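Side-chain contacts in S-M checkpoint control protein rad4 (Schizosaccharomyces pombe, PDB 4BMD), which acts as a signalling adaptor essential for DNA replication and for the checkpoint that couples S and M phases, seen here through its third and fourth BRCT domains: residues I77-C80 and L81-K85; T159-K162 and I163-A166; V174-A177 and W178-I182. All coordinates share one frame; numbering follows the deposited sequence. Where two conformers were deposited one is given.

Interaction 1: residues I77-C80 and L81-K85; sequences IERC and LYYKK
A Schellman motif closes helix 74-82 in the third BRCT domain, with Lys85 turning back over Cys80 once Lys84 has taken a positive phi (55°). Its defining 6→1 bond, from Lys85 N to Cys80 O, is 3.0 Å long but weak, and the inner bond from Lys84 N to Leu81 O is weak too. The reversal also lays the Lys85 carbonyl against the side of Cys80: Lys85 O makes a CA-H...O contact with Cys80 CA at 3.2 Å and lies 3.5 Å from Cys80 SG. Before the cap, ordinary helical bonds persist, and the last of them, Tyr83 N to Arg79 O, is the straightest at 160°.

Arg79 O does double duty, since the edge of the Tyr83 ring also comes up to it, bringing CD2 to 3.3 Å. Farther out, Tyr83 CE2 lies over one face of the Arg79 guanidinium, 4.3 Å from NH1. Arg79 NH1 forms a salt bridge with Glu120 OE2, and Tyr83 OH hydrogen-bonds to the same oxygen, which probably steadies both. Tyr82 has CG anti to its backbone N (chi1 -170°), whereas Tyr83 has CG beside its own; with these two rotamers the rings meet edge against face, Tyr82 CD2 standing over the centre of the Tyr83 ring. On another flank of the helix, Leu81 packs CG 3.3 Å from Ile77 O, and its CD1 loosely approaches Ile77 CG2.

The helix end sits between two neighbours: Ile77 rests on Leu31 and Leu35 of helix 25-36 within the same domain, while Glu78, Arg79 and Tyr83 reach His124 and Glu120 on helix 119-131 of the fourth BRCT domain.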
loop_
_atom_site.group_PDB
_atom_site.type_symbol
_atom_site.label_atom_id
_atom_site.label_comp_id
_atom_site.label_asym_id
_atom_site.label_seq_id
_atom_site.Cartn_x
_atom_site.Cartn_y
_atom_site.Cartn_z
ATOM N N ILE A 77 0.457 -10.488 3.687
ATOM C CA ILE A 77 1.306 -11.513 4.279
ATOM C C ILE A 77 2.474 -10.869 5.014
ATOM O O ILE A 77 2.794 -11.247 6.142
ATOM C CB ILE A 77 1.858 -12.471 3.206
ATOM C CG1 ILE A 77 0.713 -13.105 2.416
ATOM C CG2 ILE A 77 2.733 -13.540 3.843
ATOM C CD1 ILE A 77 1.174 -13.987 1.275
ATOM N N GLU A 78 3.101 -9.891 4.367
ATOM C CA GLU A 78 4.236 -9.183 4.946
ATOM C C GLU A 78 3.842 -8.441 6.219
ATOM O O GLU A 78 4.608 -8.396 7.181
ATOM C CB GLU A 78 4.831 -8.207 3.930
ATOM C CG GLU A 78 5.291 -8.864 2.638
ATOM C CD GLU A 78 5.839 -7.864 1.639
ATOM O OE1 GLU A 78 5.976 -6.675 1.996
ATOM O OE2 GLU A 78 6.130 -8.268 0.492
ATOM N N ARG A 79 2.645 -7.864 6.220
ATOM C CA ARG A 79 2.137 -7.165 7.397
ATOM C C ARG A 79 1.887 -8.137 8.540
ATOM O O ARG A 79 2.140 -7.818 9.701
ATOM C CB ARG A 79 0.851 -6.405 7.068
ATOM C CG ARG A 79 1.072 -5.090 6.340
ATOM C CD ARG A 79 -0.241 -4.356 6.132
ATOM N NE ARG A 79 -0.991 -4.216 7.378
ATOM C CZ ARG A 79 -0.861 -3.196 8.219
ATOM N NH1 ARG A 79 -0.006 -2.218 7.951
ATOM N NH2 ARG A 79 -1.584 -3.151 9.329
ATOM N N CYS A 80 1.390 -9.323 8.204
ATOM C CA CYS A 80 1.114 -10.349 9.202
ATOM C C CYS A 80 2.386 -10.820 9.898
ATOM O O CYS A 80 2.371 -11.129 11.088
ATOM C CB CYS A 80 0.386 -11.539 8.569
ATOM S SG CYS A 80 -1.366 -11.249 8.226
ATOM N N LEU A 81 3.483 -10.870 9.153
ATOM C CA LEU A 81 4.761 -11.306 9.704
ATOM C C LEU A 81 5.442 -10.189 10.489
ATOM O O LEU A 81 6.131 -10.446 11.477
ATOM C CB LEU A 81 5.685 -11.791 8.585
ATOM C CG LEU A 81 5.162 -12.921 7.699
ATOM C CD1 LEU A 81 6.194 -13.281 6.646
ATOM C CD2 LEU A 81 4.792 -14.139 8.532
ATOM N N TYR A 82 5.245 -8.953 10.042
ATOM C CA TYR A 82 5.874 -7.794 10.666
ATOM C C TYR A 82 5.371 -7.586 12.090
ATOM O O TYR A 82 6.151 -7.290 12.996
ATOM C CB TYR A 82 5.620 -6.537 9.829
ATOM C CG TYR A 82 6.429 -5.330 10.254
ATOM C CD1 TYR A 82 7.680 -5.081 9.703
ATOM C CD2 TYR A 82 5.939 -4.435 11.197
ATOM C CE1 TYR A 82 8.423 -3.979 10.084
ATOM C CE2 TYR A 82 6.674 -3.329 11.584
ATOM C CZ TYR A 82 7.915 -3.106 11.024
ATOM O OH TYR A 82 8.652 -2.007 11.406
ATOM N N TYR A 83 4.066 -7.743 12.285
ATOM C CA TYR A 83 3.460 -7.550 13.598
ATOM C C TYR A 83 3.124 -8.881 14.263
ATOM O O TYR A 83 2.563 -8.913 15.360
ATOM C CB TYR A 83 2.211 -6.675 13.488
ATOM C CG TYR A 83 2.475 -5.313 12.885
ATOM C CD1 TYR A 83 2.909 -4.255 13.672
ATOM C CD2 TYR A 83 2.294 -5.088 11.526
ATOM C CE1 TYR A 83 3.153 -3.009 13.125
ATOM C CE2 TYR A 83 2.535 -3.846 10.970
ATOM C CZ TYR A 83 2.964 -2.811 11.774
ATOM O OH TYR A 83 3.205 -1.574 11.222
ATOM N N LYS A 84 3.474 -9.973 13.586
ATOM C CA LYS A 84 3.300 -11.328 14.114
ATOM C C LYS A 84 1.870 -11.649 14.553
ATOM O O LYS A 84 1.655 -12.228 15.619
ATOM C CB LYS A 84 4.291 -11.598 15.252
ATOM C CG LYS A 84 5.740 -11.694 14.792
ATOM C CD LYS A 84 6.685 -11.914 15.963
ATOM C CE LYS A 84 6.732 -10.697 16.873
ATOM N NZ LYS A 84 7.252 -9.494 16.164
ATOM N N LYS A 85 0.901 -11.271 13.726
ATOM C CA LYS A 85 -0.497 -11.617 13.968
ATOM C C LYS A 85 -1.309 -11.538 12.678
ATOM O O LYS A 85 -0.826 -11.041 11.662
ATOM C CB LYS A 85 -1.113 -10.720 15.046
ATOM C CG LYS A 85 -1.317 -9.274 14.629
ATOM C CD LYS A 85 -2.035 -8.499 15.724
ATOM C CE LYS A 85 -2.311 -7.064 15.307
ATOM N NZ LYS A 85 -3.039 -6.308 16.364
#

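Interaction 2: residues T159-K162 and I163-A166; sequences TRFK and IQHA
Thr159 and Ile163 meet one turn apart on helix 157-168 of the fourth BRCT domain, and here the contact is tight. Ile163 CG1 lies 3.2 Å from Thr159 O, the acceptor of the Ile163 backbone N-H, and its CD1 reaches Thr159 CG2 at 4.0 Å. That methyl is available because CG2 is anti to the Thr159 backbone N, while OG1 lies beside the backbone N (chi1 -70°) and hydrogen-bonds to Thr115 and Ser156. A turn farther on, Ala166 N closes to 2.8 Å from Lys162 O, and the Lys162 chain runs out fully extended to His113.

The other side is looser and wetter. Gln164 lies alongside Phe161, pointing the same way, with NE2 at the edge of the ring, 4.1 Å from CD1, and the amide plane turned 59° from it. Water 2 accepts from Gln164 NE2 at 3.1 Å and donates to Phe161 O, while lying over the centre of one face of the His165 ring. Water 1 donates to Arg160 O and, weakly, to Gln164 OE1.

Water thus links both ends of the Gln164 amide to the preceding turn, firmly through NE2 and only weakly through OE1, which would probably limit its rotation, whereas the polar ends of Thr159 and Lys162 hydrogen-bond to protein groups.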
loop_
_atom_site.group_PDB
_atom_site.type_symbol
_atom_site.label_atom_id
_atom_site.label_comp_id
_atom_site.label_asym_id
_atom_site.label_seq_id
_atom_site.Cartn_x
_atom_site.Cartn_y
_atom_site.Cartn_z
ATOM N N THR A 159 8.805 16.070 11.622
ATOM C CA THR A 159 7.621 16.287 10.799
ATOM C C THR A 159 7.193 17.751 10.827
ATOM O O THR A 159 6.887 18.336 9.787
ATOM C CB THR A 159 6.449 15.390 11.247
ATOM O OG1 THR A 159 6.734 14.026 10.913
ATOM C CG2 THR A 159 5.156 15.804 10.564
ATOM N N ARG A 160 7.181 18.342 12.019
ATOM C CA ARG A 160 6.815 19.745 12.170
ATOM C C ARG A 160 7.777 20.656 11.412
ATOM O O ARG A 160 7.363 21.660 10.833
ATOM C CB ARG A 160 6.766 20.137 13.650
ATOM C CG ARG A 160 5.743 19.359 14.461
ATOM C CD ARG A 160 5.590 19.933 15.861
ATOM N NE ARG A 160 4.667 19.148 16.675
ATOM C CZ ARG A 160 3.348 19.310 16.680
ATOM N NH1 ARG A 160 2.788 20.231 15.907
ATOM N NH2 ARG A 160 2.588 18.549 17.455
ATOM N N PHE A 161 9.059 20.300 11.417
ATOM C CA PHE A 161 10.068 21.062 10.685
ATOM C C PHE A 161 9.785 21.031 9.190
ATOM O O PHE A 161 9.816 22.063 8.519
ATOM C CB PHE A 161 11.468 20.503 10.944
ATOM C CG PHE A 161 12.022 20.845 12.295
ATOM C CD1 PHE A 161 11.495 21.893 13.031
ATOM C CD2 PHE A 161 13.076 20.120 12.829
ATOM C CE1 PHE A 161 12.006 22.210 14.275
ATOM C CE2 PHE A 161 13.592 20.431 14.073
ATOM C CZ PHE A 161 13.057 21.478 14.795
ATOM N N LYS A 162 9.515 19.835 8.674
ATOM C CA LYS A 162 9.248 19.649 7.253
ATOM C C LYS A 162 8.013 20.421 6.811
ATOM O O LYS A 162 7.975 20.960 5.706
ATOM C CB LYS A 162 9.093 18.162 6.924
ATOM C CG LYS A 162 10.369 17.352 7.089
ATOM C CD LYS A 162 10.149 15.893 6.728
ATOM C CE LYS A 162 11.427 15.085 6.887
ATOM N NZ LYS A 162 11.223 13.646 6.565
ATOM N N ILE A 163 7.009 20.475 7.680
ATOM C CA ILE A 163 5.782 21.209 7.390
ATOM C C ILE A 163 6.059 22.703 7.253
ATOM O O ILE A 163 5.596 23.345 6.310
ATOM C CB ILE A 163 4.710 20.964 8.472
ATOM C CG1 ILE A 163 4.228 19.513 8.417
ATOM C CG2 ILE A 163 3.538 21.915 8.294
ATOM C CD1 ILE A 163 3.219 19.158 9.487
ATOM N N GLN A 164 6.828 23.246 8.193
ATOM C CA GLN A 164 7.200 24.658 8.169
ATOM C C GLN A 164 8.000 25.005 6.917
ATOM O O GLN A 164 7.728 26.007 6.258
ATOM C CB GLN A 164 7.997 25.024 9.422
ATOM C CG GLN A 164 7.214 24.882 10.717
ATOM C CD GLN A 164 8.091 25.015 11.951
ATOM O OE1 GLN A 164 7.609 24.925 13.082
ATOM N NE2 GLN A 164 9.387 25.225 11.738
ATOM N N HIS A 165 8.983 24.169 6.595
ATOM C CA HIS A 165 9.793 24.361 5.396
ATOM C C HIS A 165 8.949 24.274 4.130
ATOM O O HIS A 165 9.097 25.090 3.221
ATOM C CB HIS A 165 10.923 23.330 5.336
ATOM C CG HIS A 165 12.078 23.646 6.233
ATOM N ND1 HIS A 165 12.519 24.933 6.454
ATOM C CD2 HIS A 165 12.886 22.841 6.964
ATOM C CE1 HIS A 165 13.549 24.907 7.282
ATOM N NE2 HIS A 165 13.790 23.650 7.607
ATOM N N ALA A 166 8.067 23.279 4.077
ATOM C CA ALA A 166 7.190 23.090 2.927
ATOM C C ALA A 166 6.277 24.294 2.733
ATOM O O ALA A 166 5.997 24.697 1.604
ATOM C CB ALA A 166 6.370 21.821 3.083
HETATM O O HOH W 1 4.966 22.892 12.318
HETATM O O HOH W 2 11.457 24.708 9.443
#

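Interaction 3: residues V174-A177 and W178-I182; sequences VGVA and WLWNI
Val174 and Trp178 touch where the chain leaves strand 172-175, an outer strand of the four-stranded parallel BRCT sheet, and enters helix 177-185; this is the strand-to-helix junction that follows the last strand of the sheet.

Backbone bonds start the helix. Trp178 N donates to Gly175 O from well above the carbonyl plane (46°), a bent first bond. Val176 O takes two donors: Trp180 N at 3.1 Å, lying in the carbonyl plane with a straight 163° geometry, and Leu179 N, weakly. Asn181 N follows with a bond to Ala177 O, at 2.8 Å, and the side-chain amide of Asn181 crowds that oxygen without bonding to it.

Apolar packing falls on two flanks. On one, Val174 CG1 touches Trp178 CB at 3.6 Å and also meets CE3, approaching the indole obliquely. On the other, Val176 packs against one face of Trp180. Its CG1 sits between backbone N and carbonyl carbon (chi1 70°), a rotamer that sets both methyls 3.4 Å from Trp180 NE1; CG2 lies over the face, offset toward the rim, and Val176 O lies over that same face. Trp180 also packs on Leu125 of helix 119-131, meets His92 from the region of the third BRCT domain edge-to-face, and comes within about 3 Å of a bound MES molecule. With an alanine here, the Val176 methyls would probably lose their aromatic cover and His92 its ring partner, opening a gap beside Leu125.

Among polar side-chain bonds, Trp178 NE1 donates to Ile189 O. Ile182 CD1 lies 3.4 Å above one face of the Trp178 indole, offset toward the rim.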
loop_
_atom_site.group_PDB
_atom_site.type_symbol
_atom_site.label_atom_id
_atom_site.label_comp_id
_atom_site.label_asym_id
_atom_site.label_seq_id
_atom_site.Cartn_x
_atom_site.Cartn_y
_atom_site.Cartn_z
ATOM N N VAL A 174 -0.206 18.011 2.473
ATOM C CA VAL A 174 -1.449 17.259 2.351
ATOM C C VAL A 174 -1.533 16.109 3.354
ATOM O O VAL A 174 -0.593 15.325 3.494
ATOM C CB VAL A 174 -1.600 16.682 0.925
ATOM C CG1 VAL A 174 -2.910 15.928 0.786
ATOM C CG2 VAL A 174 -1.507 17.790 -0.111
ATOM N N GLY A 175 -2.665 16.010 4.046
ATOM C CA GLY A 175 -2.921 14.892 4.938
ATOM C C GLY A 175 -3.060 13.596 4.159
ATOM O O GLY A 175 -3.547 13.595 3.030
ATOM N N VAL A 176 -2.640 12.490 4.765
ATOM C CA VAL A 176 -2.597 11.203 4.077
ATOM C C VAL A 176 -3.987 10.675 3.709
ATOM O O VAL A 176 -4.128 9.886 2.772
ATOM C CB VAL A 176 -1.827 10.144 4.906
ATOM C CG1 VAL A 176 -2.618 9.751 6.144
ATOM C CG2 VAL A 176 -1.506 8.921 4.058
ATOM N N ALA A 177 -5.010 11.122 4.437
ATOM C CA ALA A 177 -6.385 10.696 4.176
ATOM C C ALA A 177 -6.770 10.922 2.717
ATOM O O ALA A 177 -7.510 10.134 2.130
ATOM C CB ALA A 177 -7.354 11.420 5.101
ATOM N N TRP A 178 -6.249 12.001 2.141
ATOM C CA TRP A 178 -6.429 12.294 0.726
ATOM C C TRP A 178 -5.995 11.123 -0.152
ATOM O O TRP A 178 -6.692 10.754 -1.099
ATOM C CB TRP A 178 -5.643 13.550 0.354
ATOM C CG TRP A 178 -5.485 13.759 -1.119
ATOM C CD1 TRP A 178 -6.426 14.230 -1.985
ATOM C CD2 TRP A 178 -4.308 13.515 -1.898
ATOM N NE1 TRP A 178 -5.912 14.291 -3.257
ATOM C CE2 TRP A 178 -4.612 13.858 -3.231
ATOM C CE3 TRP A 178 -3.029 13.039 -1.599
ATOM C CZ2 TRP A 178 -3.684 13.739 -4.263
ATOM C CZ3 TRP A 178 -2.109 12.921 -2.627
ATOM C CH2 TRP A 178 -2.441 13.269 -3.941
ATOM N N LEU A 179 -4.848 10.533 0.168
ATOM C CA LEU A 179 -4.335 9.413 -0.612
ATOM C C LEU A 179 -5.124 8.133 -0.360
ATOM O O LEU A 179 -5.398 7.377 -1.293
ATOM C CB LEU A 179 -2.851 9.179 -0.331
ATOM C CG LEU A 179 -2.244 8.000 -1.095
ATOM C CD1 LEU A 179 -2.355 8.216 -2.600
ATOM C CD2 LEU A 179 -0.803 7.770 -0.686
ATOM N N TRP A 180 -5.485 7.885 0.897
ATOM C CA TRP A 180 -6.284 6.708 1.224
ATOM C C TRP A 180 -7.637 6.764 0.523
ATOM O O TRP A 180 -8.154 5.741 0.075
ATOM C CB TRP A 180 -6.485 6.560 2.737
ATOM C CG TRP A 180 -5.224 6.399 3.550
ATOM C CD1 TRP A 180 -4.926 7.038 4.720
ATOM C CD2 TRP A 180 -4.103 5.547 3.265
ATOM N NE1 TRP A 180 -3.696 6.637 5.182
ATOM C CE2 TRP A 180 -3.169 5.724 4.306
ATOM C CE3 TRP A 180 -3.797 4.652 2.234
ATOM C CZ2 TRP A 180 -1.952 5.044 4.343
ATOM C CZ3 TRP A 180 -2.588 3.979 2.272
ATOM C CH2 TRP A 180 -1.681 4.178 3.320
ATOM N N ASN A 181 -8.204 7.963 0.428
ATOM C CA ASN A 181 -9.474 8.155 -0.263
ATOM C C ASN A 181 -9.369 7.828 -1.748
ATOM O O ASN A 181 -10.289 7.261 -2.331
ATOM C CB ASN A 181 -9.986 9.585 -0.077
ATOM C CG ASN A 181 -10.379 9.880 1.356
ATOM O OD1 ASN A 181 -10.746 8.978 2.110
ATOM N ND2 ASN A 181 -10.304 11.150 1.741
ATOM N N ILE A 182 -8.243 8.190 -2.353
ATOM C CA ILE A 182 -7.996 7.881 -3.757
ATOM C C ILE A 182 -7.839 6.375 -3.957
ATOM O O ILE A 182 -8.424 5.796 -4.873
ATOM C CB ILE A 182 -6.743 8.610 -4.283
ATOM C CG1 ILE A 182 -6.971 10.124 -4.274
ATOM C CG2 ILE A 182 -6.387 8.134 -5.685
ATOM C CD1 ILE A 182 -5.818 10.918 -4.843
#

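The three contacts lie on three different helices of the two BRCT domains. Interactions 1 and 3 concern helices that each follow the last strand of their sheet, in the third and fourth domains respectively: one is the C-terminal cap, the other the N-terminal entry. Both touch helix 119-131, but by unlike chemistry, charged and aromatic groups in interaction 1, mainly buried apolar ones in interaction 3. Interaction 2 shares the fourth domain with interaction 3, on the helix preceding strand 172-175, yet one side of it packs inward while water bridges the other. Interaction 3 is the core contact; the others are partly buried, and interactions 1 and 2 lie about 31 Å apart between centres.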